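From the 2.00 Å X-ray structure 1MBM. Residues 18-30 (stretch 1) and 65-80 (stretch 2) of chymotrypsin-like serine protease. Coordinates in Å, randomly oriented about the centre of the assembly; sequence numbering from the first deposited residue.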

# COMPACT_ATOMS: atom_id res chain seq x y z
N SER A 18 -7.06 -2.06 -7.08
CA SER A 18 -7.22 -0.69 -7.55
C SER A 18 -7.24 -0.69 -9.07
O SER A 18 -6.65 -1.55 -9.71
CB SER A 18 -6.15 0.24 -6.97
OG SER A 18 -4.86 -0.13 -7.37
N VAL A 19 -7.95 0.27 -9.65
CA VAL A 19 -8.15 0.34 -11.10
C VAL A 19 -7.61 1.66 -11.66
O VAL A 19 -7.81 2.71 -11.09
CB VAL A 19 -9.65 0.20 -11.45
CG1 VAL A 19 -9.83 0.12 -12.95
CG2 VAL A 19 -10.22 -1.05 -10.80
N TRP A 20 -6.92 1.58 -12.79
CA TRP A 20 -6.22 2.74 -13.34
C TRP A 20 -6.24 2.77 -14.86
O TRP A 20 -6.58 1.79 -15.50
CB TRP A 20 -4.76 2.73 -12.90
CG TRP A 20 -4.55 2.44 -11.45
CD1 TRP A 20 -4.55 1.21 -10.85
CD2 TRP A 20 -4.29 3.40 -10.42
NE1 TRP A 20 -4.33 1.35 -9.50
CE2 TRP A 20 -4.17 2.69 -9.21
CE3 TRP A 20 -4.17 4.79 -10.39
CZ2 TRP A 20 -3.93 3.32 -7.99
CZ3 TRP A 20 -3.93 5.42 -9.17
CH2 TRP A 20 -3.81 4.68 -8.00
N THR A 21 -5.84 3.92 -15.42
CA THR A 21 -5.71 4.06 -16.86
C THR A 21 -4.22 4.16 -17.22
O THR A 21 -3.45 4.81 -16.52
CB THR A 21 -6.45 5.34 -17.34
OG1 THR A 21 -7.86 5.15 -17.18
CG2 THR A 21 -6.29 5.53 -18.84
N ARG A 22 -3.84 3.48 -18.31
CA ARG A 22 -2.48 3.55 -18.85
C ARG A 22 -2.49 3.25 -20.36
O ARG A 22 -2.90 2.17 -20.78
CB ARG A 22 -1.58 2.54 -18.12
CG ARG A 22 -0.09 2.64 -18.48
CD ARG A 22 0.75 1.52 -17.87
NE ARG A 22 0.21 0.20 -18.20
CZ ARG A 22 0.44 -0.90 -17.49
NH1 ARG A 22 1.19 -0.84 -16.40
NH2 ARG A 22 -0.08 -2.05 -17.88
N ASN A 23 -2.05 4.19 -21.18
CA ASN A 23 -1.97 4.00 -22.64
C ASN A 23 -3.13 3.23 -23.28
O ASN A 23 -2.92 2.18 -23.91
CB ASN A 23 -0.65 3.33 -23.01
CG ASN A 23 0.55 4.05 -22.45
OD1 ASN A 23 0.58 5.28 -22.41
ND2 ASN A 23 1.55 3.30 -22.00
N ASN A 24 -4.34 3.74 -23.10
CA ASN A 24 -5.55 3.15 -23.68
C ASN A 24 -5.94 1.77 -23.13
O ASN A 24 -6.77 1.07 -23.70
CB ASN A 24 -5.47 3.11 -25.21
CG ASN A 24 -6.83 3.19 -25.86
OD1 ASN A 24 -7.56 4.16 -25.69
ND2 ASN A 24 -7.18 2.14 -26.61
N GLU A 25 -5.31 1.37 -22.03
CA GLU A 25 -5.70 0.13 -21.39
C GLU A 25 -6.13 0.43 -19.96
O GLU A 25 -5.78 1.48 -19.40
CB GLU A 25 -4.58 -0.92 -21.46
CG GLU A 25 -3.52 -0.83 -20.37
CD GLU A 25 -2.23 -1.54 -20.75
OE1 GLU A 25 -2.30 -2.60 -21.42
OE2 GLU A 25 -1.14 -1.04 -20.38
N VAL A 26 -6.94 -0.46 -19.40
CA VAL A 26 -7.40 -0.32 -18.03
C VAL A 26 -6.58 -1.30 -17.20
O VAL A 26 -6.51 -2.49 -17.53
CB VAL A 26 -8.91 -0.61 -17.92
CG1 VAL A 26 -9.34 -0.77 -16.47
CG2 VAL A 26 -9.69 0.51 -18.60
N VAL A 27 -5.92 -0.80 -16.16
CA VAL A 27 -5.01 -1.61 -15.37
C VAL A 27 -5.55 -1.90 -13.98
O VAL A 27 -6.04 -1.00 -13.29
CB VAL A 27 -3.64 -0.91 -15.23
CG1 VAL A 27 -2.64 -1.81 -14.49
CG2 VAL A 27 -3.10 -0.53 -16.59
N VAL A 28 -5.46 -3.15 -13.56
CA VAL A 28 -5.94 -3.56 -12.25
C VAL A 28 -4.79 -4.13 -11.42
O VAL A 28 -4.18 -5.12 -11.80
CB VAL A 28 -7.07 -4.62 -12.39
CG1 VAL A 28 -7.55 -5.11 -11.01
CG2 VAL A 28 -8.24 -4.06 -13.21
N LEU A 29 -4.51 -3.53 -10.27
CA LEU A 29 -3.45 -4.01 -9.38
C LEU A 29 -3.98 -4.66 -8.11
O LEU A 29 -4.99 -4.22 -7.57
CB LEU A 29 -2.55 -2.86 -8.94
CG LEU A 29 -2.00 -1.97 -10.04
CD1 LEU A 29 -1.17 -0.83 -9.42
CD2 LEU A 29 -1.18 -2.78 -11.05
N THR A 30 -3.28 -5.68 -7.62
CA THR A 30 -3.61 -6.36 -6.37
C THR A 30 -2.38 -7.18 -5.97
O THR A 30 -1.30 -7.02 -6.58
CB THR A 30 -4.90 -7.25 -6.51
OG1 THR A 30 -5.31 -7.75 -5.23
CG2 THR A 30 -4.65 -8.52 -7.34
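Stretch 2 (65-80) TTQSELPGNWPQLHFA

Backbone bonds fix stretch 2 at two places on the hairpin that stretch 1 folds through its type I' turn, Arg22 to Glu25. On the outgoing strand, Thr21 is held through both its N and its O: its N donates to Pro75 O (2.9 Å) and its O accepts from Leu77 N (2.7 Å), a single bridge with Gln76. Thr21 OG1 adds a bond to Trp74 O at 3.0 Å. On the returning strand, Val26 and Thr65 form an antiparallel pair, Val26 N to Thr65 O and Thr65 N to Val26 O, both 2.8 Å. Between these anchors stretch 2 leaves the sheet: residues 67-69 take helical angles without regular bonds, and the chain loops back extended from Trp74. A water links the turn to this loop, 2.9 Å from Asn24 O and 2.8 Å from Gln67 N.

The loop's apolar residues close over the hairpin. Val19 CG1 sits over the face of the Trp74 ring, 3.5 Å from CD2, while Trp74 NE1 is held by Leu70 O at 2.9 Å. Leu70 CD2 meets Val26 CG1 at 3.8 Å. Leu77 packs elsewhere: its CD1 covers a face of the Trp20 ring, and its CD2 lies 3.7 Å from Val27 CG1. Farther out, Phe79 CE1 reaches Leu29 CD1 at 4.0 Å.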

# COMPACT_ATOMS: atom_id res chain seq x y z
N THR A 65 -7.19 -4.79 -18.91
CA THR A 65 -8.47 -5.00 -19.58
C THR A 65 -8.76 -3.72 -20.35
O THR A 65 -7.86 -2.90 -20.54
CB THR A 65 -9.60 -5.42 -18.58
OG1 THR A 65 -10.85 -5.46 -19.26
CG2 THR A 65 -9.83 -4.39 -17.50
N THR A 66 -9.98 -3.56 -20.85
CA THR A 66 -10.30 -2.38 -21.65
C THR A 66 -11.46 -1.59 -21.06
O THR A 66 -12.14 -2.06 -20.14
CB THR A 66 -10.64 -2.77 -23.11
OG1 THR A 66 -11.67 -3.76 -23.12
CG2 THR A 66 -9.46 -3.45 -23.80
N GLN A 67 -11.67 -0.39 -21.61
CA GLN A 67 -12.75 0.49 -21.18
C GLN A 67 -14.13 -0.13 -21.44
O GLN A 67 -15.06 0.12 -20.70
CB GLN A 67 -12.66 1.85 -21.89
CG GLN A 67 -11.64 2.82 -21.29
CD GLN A 67 -12.09 3.37 -19.95
OE1 GLN A 67 -13.29 3.44 -19.66
NE2 GLN A 67 -11.13 3.78 -19.12
N SER A 68 -14.24 -0.95 -22.48
CA SER A 68 -15.51 -1.61 -22.78
C SER A 68 -15.84 -2.75 -21.81
O SER A 68 -16.98 -3.20 -21.72
CB SER A 68 -15.51 -2.13 -24.23
OG SER A 68 -14.35 -2.89 -24.50
N GLU A 69 -14.83 -3.22 -21.09
CA GLU A 69 -15.02 -4.30 -20.12
C GLU A 69 -15.17 -3.75 -18.71
O GLU A 69 -15.87 -4.33 -17.88
CB GLU A 69 -13.83 -5.25 -20.17
CG GLU A 69 -13.76 -6.07 -21.44
CD GLU A 69 -15.05 -6.84 -21.67
OE1 GLU A 69 -15.48 -7.56 -20.74
OE2 GLU A 69 -15.62 -6.72 -22.77
N LEU A 70 -14.49 -2.64 -18.46
CA LEU A 70 -14.49 -2.00 -17.15
C LEU A 70 -14.49 -0.48 -17.35
O LEU A 70 -13.45 0.16 -17.20
CB LEU A 70 -13.24 -2.43 -16.37
CG LEU A 70 -13.05 -2.15 -14.88
CD1 LEU A 70 -14.23 -2.62 -14.08
CD2 LEU A 70 -11.77 -2.84 -14.39
N PRO A 71 -15.64 0.08 -17.70
CA PRO A 71 -15.75 1.53 -17.95
C PRO A 71 -15.65 2.38 -16.70
O PRO A 71 -16.03 1.96 -15.61
CB PRO A 71 -17.16 1.67 -18.56
CG PRO A 71 -17.91 0.53 -17.97
CD PRO A 71 -16.92 -0.61 -17.95
N GLY A 72 -15.16 3.60 -16.87
CA GLY A 72 -15.04 4.52 -15.76
C GLY A 72 -13.90 5.48 -15.97
O GLY A 72 -13.00 5.23 -16.77
N ASN A 73 -13.93 6.58 -15.23
CA ASN A 73 -12.87 7.57 -15.33
C ASN A 73 -11.76 7.24 -14.35
O ASN A 73 -11.57 7.94 -13.34
CB ASN A 73 -13.42 8.97 -15.08
CG ASN A 73 -12.53 10.04 -15.65
OD1 ASN A 73 -11.82 9.82 -16.64
ND2 ASN A 73 -12.54 11.22 -15.03
N TRP A 74 -11.02 6.17 -14.63
CA TRP A 74 -9.96 5.73 -13.75
C TRP A 74 -8.76 6.66 -13.84
O TRP A 74 -8.38 7.09 -14.93
CB TRP A 74 -9.56 4.29 -14.08
CG TRP A 74 -10.73 3.36 -14.29
CD1 TRP A 74 -11.04 2.69 -15.44
CD2 TRP A 74 -11.73 3.01 -13.33
NE1 TRP A 74 -12.17 1.93 -15.25
CE2 TRP A 74 -12.62 2.11 -13.96
CE3 TRP A 74 -11.97 3.35 -12.00
CZ2 TRP A 74 -13.72 1.55 -13.31
CZ3 TRP A 74 -13.06 2.80 -11.35
CH2 TRP A 74 -13.92 1.91 -12.01
N PRO A 75 -8.16 6.98 -12.69
CA PRO A 75 -7.00 7.88 -12.63
C PRO A 75 -5.81 7.29 -13.39
O PRO A 75 -5.68 6.07 -13.47
CB PRO A 75 -6.70 7.96 -11.13
CG PRO A 75 -7.33 6.72 -10.57
CD PRO A 75 -8.59 6.55 -11.34
N GLN A 76 -4.99 8.16 -13.96
CA GLN A 76 -3.82 7.72 -14.71
C GLN A 76 -2.86 6.97 -13.79
O GLN A 76 -2.63 7.38 -12.66
CB GLN A 76 -3.11 8.92 -15.34
CG GLN A 76 -2.23 8.55 -16.51
CD GLN A 76 -3.02 8.27 -17.77
OE1 GLN A 76 -4.19 8.65 -17.87
NE2 GLN A 76 -2.39 7.60 -18.74
N LEU A 77 -2.30 5.87 -14.29
CA LEU A 77 -1.36 5.09 -13.50
C LEU A 77 0.06 5.62 -13.63
O LEU A 77 0.59 5.66 -14.73
CB LEU A 77 -1.37 3.62 -13.95
CG LEU A 77 -0.46 2.65 -13.19
CD1 LEU A 77 -0.75 2.69 -11.70
CD2 LEU A 77 -0.59 1.23 -13.71
N HIS A 78 0.65 6.03 -12.51
CA HIS A 78 2.06 6.43 -12.48
C HIS A 78 2.76 5.57 -11.43
O HIS A 78 2.30 5.48 -10.29
CB HIS A 78 2.24 7.91 -12.11
CG HIS A 78 1.55 8.86 -13.04
ND1 HIS A 78 1.95 9.05 -14.35
CD2 HIS A 78 0.49 9.69 -12.85
CE1 HIS A 78 1.16 9.94 -14.92
NE2 HIS A 78 0.27 10.35 -14.03
N PHE A 79 3.85 4.91 -11.80
CA PHE A 79 4.66 4.20 -10.82
C PHE A 79 5.77 5.14 -10.37
O PHE A 79 6.28 5.94 -11.17
CB PHE A 79 5.25 2.93 -11.43
CG PHE A 79 4.26 1.80 -11.56
CD1 PHE A 79 3.25 1.64 -10.65
CD2 PHE A 79 4.35 0.90 -12.62
CE1 PHE A 79 2.32 0.58 -10.76
CE2 PHE A 79 3.45 -0.15 -12.74
CZ PHE A 79 2.43 -0.31 -11.82
N ALA A 80 6.16 5.06 -9.10
CA ALA A 80 7.26 5.87 -8.59
C ALA A 80 8.04 5.12 -7.51
O ALA A 80 7.49 4.28 -6.79
CB ALA A 80 6.77 7.21 -8.04
O HOH W 1 -9.54 0.61 -23.07